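PDB 1GUT: molybdenum-pterin-binding protein 2 from Clostridium pasteurianum, which binds molybdenum, taking it up as the molybdate oxyanion, and has been reported to contain a pterin. Local coordinates for residues V14-V25 / K34-V44. Residues are numbered along the deposited sequence; the frame is centred on the assembly and turned at random.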
ATOM      1  N   VAL A  14       0.445  -8.470  21.983  1.00 11.99           N
ATOM      2  CA  VAL A  14       1.372  -9.411  22.598  1.00 13.17           C
ATOM      3  C   VAL A  14       2.832  -9.034  22.362  1.00 13.65           C
ATOM      4  O   VAL A  14       3.747  -9.640  22.935  1.00 16.08           O
ATOM      5  CB  VAL A  14       1.125 -10.882  22.187  1.00 13.02           C
ATOM      6  CG1 VAL A  14      -0.217 -11.359  22.707  1.00 14.66           C
ATOM      7  CG2 VAL A  14       1.216 -11.081  20.651  1.00 12.88           C
ATOM      8  N   GLY A  15       3.064  -8.043  21.515  1.00 13.49           N
ATOM      9  CA  GLY A  15       4.413  -7.578  21.251  1.00 14.35           C
ATOM     10  C   GLY A  15       4.412  -6.126  20.821  1.00 13.91           C
ATOM     11  O   GLY A  15       3.537  -5.684  20.091  1.00 12.70           O
ATOM     12  N   LEU A  16       5.419  -5.388  21.264  1.00 14.02           N
ATOM     13  CA  LEU A  16       5.586  -3.982  20.901  1.00 14.20           C
ATOM     14  C   LEU A  16       7.064  -3.668  20.883  1.00 14.02           C
ATOM     15  O   LEU A  16       7.756  -3.893  21.879  1.00 14.98           O
ATOM     16  CB  LEU A  16       4.854  -3.071  21.892  1.00 14.28           C
ATOM     17  CG  LEU A  16       4.960  -1.561  21.689  1.00 16.77           C
ATOM     18  CD1 LEU A  16       4.383  -1.142  20.346  1.00 17.63           C
ATOM     19  CD2 LEU A  16       4.203  -0.877  22.820  1.00 19.38           C
ATOM     20  N   LYS A  17       7.571  -3.185  19.749  1.00 12.44           N
ATOM     21  CA  LYS A  17       8.981  -2.817  19.627  1.00 13.45           C
ATOM     22  C   LYS A  17       9.011  -1.437  19.012  1.00 13.29           C
ATOM     23  O   LYS A  17       8.527  -1.241  17.906  1.00 11.84           O
ATOM     24  CB  LYS A  17       9.724  -3.843  18.760  1.00 14.83           C
ATOM     25  CG  LYS A  17      11.209  -3.536  18.572  1.00 17.54           C
ATOM     26  CD  LYS A  17      11.971  -4.727  17.971  1.00 20.97           C
ATOM     27  CE  LYS A  17      11.491  -5.086  16.552  1.00 22.50           C
ATOM     28  NZ  LYS A  17      12.269  -6.226  15.927  1.00 22.48           N
ATOM     29  N   LYS A  18       9.563  -0.474  19.730  1.00 12.85           N
ATOM     30  CA  LYS A  18       9.602   0.891  19.275  1.00 13.77           C
ATOM     31  C   LYS A  18      10.896   1.226  18.583  1.00 14.00           C
ATOM     32  O   LYS A  18      11.977   0.884  19.043  1.00 15.99           O
ATOM     33  CB  LYS A  18       9.462   1.830  20.481  1.00 14.25           C
ATOM     34  CG  LYS A  18       8.116   1.740  21.147  1.00 16.24           C
ATOM     35  CD  LYS A  18       7.995   2.621  22.390  1.00 19.53           C
ATOM     36  CE  LYS A  18       6.606   2.447  23.031  1.00 23.98           C
ATOM     37  NZ  LYS A  18       6.396   3.337  24.218  1.00 26.88           N
ATOM     38  N   GLY A  19      10.765   1.902  17.459  1.00 13.95           N
ATOM     39  CA  GLY A  19      11.925   2.395  16.734  1.00 14.96           C
ATOM     40  C   GLY A  19      11.973   3.906  16.908  1.00 16.36           C
ATOM     41  O   GLY A  19      11.416   4.460  17.855  1.00 17.55           O
ATOM     42  N   VAL A  20      12.636   4.595  15.999  1.00 17.59           N
ATOM     43  CA  VAL A  20      12.718   6.053  16.091  1.00 18.12           C
ATOM     44  C   VAL A  20      11.583   6.737  15.344  1.00 17.23           C
ATOM     45  O   VAL A  20      11.024   7.737  15.806  1.00 17.25           O
ATOM     46  CB  VAL A  20      14.106   6.547  15.615  1.00 19.77           C
ATOM     47  CG1 VAL A  20      14.099   8.019  15.329  1.00 21.54           C
ATOM     48  CG2 VAL A  20      15.104   6.223  16.695  1.00 21.33           C
ATOM     49  N   VAL A  21      11.181   6.131  14.231  1.00 16.10           N
ATOM     50  CA  VAL A  21      10.135   6.688  13.415  1.00 15.56           C
ATOM     51  C   VAL A  21       8.906   5.805  13.441  1.00 14.41           C
ATOM     52  O   VAL A  21       7.792   6.301  13.420  1.00 14.40           O
ATOM     53  CB  VAL A  21      10.656   6.850  11.927  1.00 15.45           C
ATOM     54  CG1 VAL A  21       9.534   7.203  10.961  1.00 17.63           C
ATOM     55  CG2 VAL A  21      11.818   7.844  11.854  1.00 17.88           C
ATOM     56  N   THR A  22       9.111   4.499  13.537  1.00 13.51           N
ATOM     57  CA  THR A  22       7.987   3.578  13.508  1.00 12.79           C
ATOM     58  C   THR A  22       8.035   2.661  14.712  1.00 12.65           C
ATOM     59  O   THR A  22       8.943   2.733  15.543  1.00 13.16           O
ATOM     60  CB  THR A  22       8.038   2.688  12.250  1.00 13.26           C
ATOM     61  OG1 THR A  22       9.263   1.936  12.257  1.00 15.84           O
ATOM     62  CG2 THR A  22       8.105   3.536  10.973  1.00 14.86           C
ATOM     63  N   ALA A  23       7.004   1.841  14.815  1.00 11.56           N
ATOM     64  CA  ALA A  23       6.892   0.857  15.881  1.00 11.07           C
ATOM     65  C   ALA A  23       6.186  -0.348  15.327  1.00 10.77           C
ATOM     66  O   ALA A  23       5.300  -0.228  14.495  1.00 11.56           O
ATOM     67  CB  ALA A  23       6.092   1.413  17.067  1.00 11.93           C
ATOM     68  N   GLU A  24       6.588  -1.506  15.823  1.00  9.89           N
ATOM     69  CA  GLU A  24       6.021  -2.779  15.423  1.00 11.08           C
ATOM     70  C   GLU A  24       5.109  -3.259  16.534  1.00 11.16           C
ATOM     71  O   GLU A  24       5.529  -3.404  17.676  1.00 11.51           O
ATOM     72  CB  GLU A  24       7.127  -3.800  15.159  1.00 12.40           C
ATOM     73  CG  GLU A  24       6.581  -5.142  14.651  1.00 15.60           C
ATOM     74  CD  GLU A  24       7.663  -6.193  14.543  1.00 20.90           C
ATOM     75  OE1 GLU A  24       8.749  -5.860  14.065  1.00 23.36           O
ATOM     76  OE2 GLU A  24       7.436  -7.356  14.930  1.00 25.86           O
ATOM     77  N   VAL A  25       3.852  -3.491  16.202  1.00 10.26           N
ATOM     78  CA  VAL A  25       2.841  -3.949  17.136  1.00 10.71           C
ATOM     79  C   VAL A  25       2.377  -5.335  16.689  1.00 10.30           C
ATOM     80  O   VAL A  25       2.006  -5.517  15.520  1.00 11.24           O
ATOM     81  CB  VAL A  25       1.611  -2.980  17.090  1.00 10.41           C
ATOM     82  CG1 VAL A  25       0.556  -3.358  18.167  1.00 13.12           C
ATOM     83  CG2 VAL A  25       2.058  -1.533  17.254  1.00 11.89           C
ATOM     84  N   LYS A  34      -1.477 -14.458  14.762  1.00 18.88           N
ATOM     85  CA  LYS A  34      -0.928 -13.124  14.997  1.00 17.95           C
ATOM     86  C   LYS A  34      -0.992 -12.198  13.822  1.00 16.50           C
ATOM     87  O   LYS A  34      -0.830 -12.619  12.677  1.00 16.98           O
ATOM     88  CB  LYS A  34       0.540 -13.210  15.425  1.00 19.29           C
ATOM     89  CG  LYS A  34       0.745 -14.121  16.577  1.00 22.09           C
ATOM     90  CD  LYS A  34       2.155 -14.133  17.094  1.00 27.22           C
ATOM     91  CE  LYS A  34       2.164 -15.013  18.330  1.00 29.89           C
ATOM     92  NZ  LYS A  34       0.863 -14.876  19.081  1.00 32.28           N
ATOM     93  N   ILE A  35      -1.235 -10.932  14.125  1.00 13.62           N
ATOM     94  CA  ILE A  35      -1.246  -9.880  13.112  1.00 12.92           C
ATOM     95  C   ILE A  35      -0.168  -8.901  13.525  1.00 12.44           C
ATOM     96  O   ILE A  35      -0.119  -8.462  14.668  1.00 12.89           O
ATOM     97  CB  ILE A  35      -2.603  -9.139  13.056  1.00 13.52           C
ATOM     98  CG1 ILE A  35      -3.695 -10.057  12.494  1.00 17.10           C
ATOM     99  CG2 ILE A  35      -2.436  -7.815  12.246  1.00 15.36           C
ATOM    100  CD1 ILE A  35      -3.565 -10.330  11.021  1.00 20.35           C
ATOM    101  N   THR A  36       0.708  -8.561  12.585  1.00 10.98           N
ATOM    102  CA  THR A  36       1.810  -7.632  12.811  1.00 10.90           C
ATOM    103  C   THR A  36       1.545  -6.349  12.037  1.00 10.42           C
ATOM    104  O   THR A  36       1.185  -6.372  10.854  1.00 10.29           O
ATOM    105  CB  THR A  36       3.117  -8.268  12.338  1.00 11.67           C
ATOM    106  OG1 THR A  36       3.338  -9.472  13.079  1.00 13.34           O
ATOM    107  CG2 THR A  36       4.331  -7.379  12.647  1.00 13.63           C
ATOM    108  N   SER A  37       1.749  -5.232  12.722  1.00 10.59           N
ATOM    109  CA  SER A  37       1.516  -3.910  12.168  1.00 10.66           C
ATOM    110  C   SER A  37       2.723  -3.031  12.379  1.00 10.04           C
ATOM    111  O   SER A  37       3.335  -3.068  13.441  1.00 10.64           O
ATOM    112  CB  SER A  37       0.360  -3.271  12.951  1.00 11.74           C
ATOM    113  OG  SER A  37       0.166  -1.904  12.626  1.00 12.58           O
ATOM    114  N   ILE A  38       3.095  -2.237  11.371  1.00  9.42           N
ATOM    115  CA  ILE A  38       4.159  -1.250  11.560  1.00 10.71           C
ATOM    116  C   ILE A  38       3.492   0.103  11.362  1.00 11.33           C
ATOM    117  O   ILE A  38       2.976   0.391  10.276  1.00 12.65           O
ATOM    118  CB  ILE A  38       5.368  -1.498  10.632  1.00 10.73           C
ATOM    119  CG1 ILE A  38       6.054  -2.781  11.075  1.00 12.25           C
ATOM    120  CG2 ILE A  38       6.354  -0.295  10.633  1.00 12.73           C
ATOM    121  CD1 ILE A  38       7.160  -3.248  10.135  1.00 15.99           C
ATOM    122  N   ILE A  39       3.441   0.894  12.434  1.00 10.90           N
ATOM    123  CA  ILE A  39       2.815   2.211  12.429  1.00 12.40           C
ATOM    124  C   ILE A  39       3.811   3.250  12.900  1.00 11.91           C
ATOM    125  O   ILE A  39       4.938   2.916  13.262  1.00 11.81           O
ATOM    126  CB  ILE A  39       1.557   2.245  13.343  1.00 13.85           C
ATOM    127  CG1 ILE A  39       1.926   1.838  14.767  1.00 14.58           C
ATOM    128  CG2 ILE A  39       0.461   1.347  12.799  1.00 15.36           C
ATOM    129  CD1 ILE A  39       0.779   1.935  15.791  1.00 16.92           C
ATOM    130  N   SER A  40       3.427   4.517  12.857  1.00 11.39           N
ATOM    131  CA  SER A  40       4.347   5.531  13.337  1.00 12.18           C
ATOM    132  C   SER A  40       4.482   5.493  14.846  1.00 12.86           C
ATOM    133  O   SER A  40       3.545   5.131  15.553  1.00 12.79           O
ATOM    134  CB  SER A  40       3.908   6.932  12.909  1.00 13.31           C
ATOM    135  OG  SER A  40       2.793   7.370  13.674  1.00 14.42           O
ATOM    136  N   LEU A  41       5.641   5.887  15.343  1.00 12.86           N
ATOM    137  CA  LEU A  41       5.854   5.940  16.782  1.00 14.20           C
ATOM    138  C   LEU A  41       4.898   6.968  17.389  1.00 14.87           C
ATOM    139  O   LEU A  41       4.370   6.771  18.484  1.00 14.37           O
ATOM    140  CB  LEU A  41       7.308   6.306  17.080  1.00 14.57           C
ATOM    141  CG  LEU A  41       7.684   6.376  18.560  1.00 14.40           C
ATOM    142  CD1 LEU A  41       7.664   4.959  19.177  1.00 16.50           C
ATOM    143  CD2 LEU A  41       9.057   6.996  18.723  1.00 16.67           C
ATOM    144  N   ASP A  42       4.639   8.052  16.669  1.00 15.31           N
ATOM    145  CA  ASP A  42       3.713   9.060  17.168  1.00 17.93           C
ATOM    146  C   ASP A  42       2.353   8.449  17.482  1.00 17.71           C
ATOM    147  O   ASP A  42       1.722   8.796  18.470  1.00 17.99           O
ATOM    148  CB  ASP A  42       3.512  10.157  16.112  1.00 19.69           C
ATOM    149  CG  ASP A  42       4.730  11.036  15.912  1.00 24.11           C
ATOM    150  OD1 ASP A  42       5.580  11.122  16.825  1.00 28.35           O
ATOM    151  OD2 ASP A  42       4.910  11.692  14.859  1.00 28.07           O
ATOM    152  N   SER A  43       1.897   7.518  16.644  1.00 17.70           N
ATOM    153  CA  SER A  43       0.593   6.913  16.873  1.00 17.76           C
ATOM    154  C   SER A  43       0.589   6.004  18.078  1.00 18.09           C
ATOM    155  O   SER A  43      -0.432   5.857  18.749  1.00 18.63           O
ATOM    156  CB  SER A  43       0.126   6.117  15.651  1.00 18.58           C
ATOM    157  OG  SER A  43      -0.102   6.985  14.569  1.00 19.32           O
ATOM    158  N   VAL A  44       1.695   5.319  18.313  1.00 18.30           N
ATOM    159  CA  VAL A  44       1.760   4.456  19.473  1.00 19.57           C
ATOM    160  C   VAL A  44       1.522   5.282  20.704  1.00 20.49           C
ATOM    161  O   VAL A  44       0.735   4.903  21.576  1.00 19.99           O
ATOM    162  CB  VAL A  44       3.111   3.738  19.553  1.00 19.89           C
ATOM    163  CG1 VAL A  44       3.368   3.206  20.975  1.00 20.56           C
ATOM    164  CG2 VAL A  44       3.148   2.641  18.541  1.00 21.64           C
TER
HETATM  165  O   HOH W   1       6.810   8.790  14.599  1.00 18.55           O
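The Glu24 carboxylate lies beside Thr36, whose CG2 methyl is set obliquely to one face, displaced to the side of CG and OE2 of Glu24 and 3.9 Å from OE2. The setting is the antiparallel hairpin of strands 22-29 and 34-40, within a Mop (TOBE) domain of the OB clan. Lys17 approaches obliquely from beyond the other face of the carboxylate, in a long salt bridge of 4.0 Å from NZ to OE1. Glu24 CG is anti to the backbone N (chi1 -177°) and the chain runs on extended, which carries the carboxylate to the Thr36 methyl. Asp42 of a neighbouring subunit brings a like charge close to OE2. Lys17 NZ, which also forms a long, weak ion pair with that Asp42, may offset part of it. Ala23 pairs with Ile39 and Val25 with Ser37, each through two backbone hydrogen bonds. CA-H...O contacts fill in between them, as from Ile38 to Ala23 O.

On the face opposite Glu24 and Ile38, Val25 CG2 meets Ile39 CD1 at 4.0 Å. Ser37 points to this face too, and its OG bonds to Val64 O of a second subunit. Further along, helix 41-47 closes over the turn between strands 8-18 and 22-29. Val44 CG2 packs on Ala23 CB at 3.5 Å, and its CG1 meets Lys18 CE. Leu41 divides its methyls. CD1 lies across the Lys18 chain at about a right angle, 3.8 Å from Lys18 CG, while CD2 rests against the carbonyl oxygens of Gly19 and Val20. Ser40 is the N-cap of helix 41-47: its OG accepts from Ser43 N at 3.1 Å. Val21 O has two partners. Water 1 donates to it and accepts from Asp42 N. Leu41 N bonds to the same oxygen at 2.9 Å, nearly straight at 169° but 41° above the carbonyl plane.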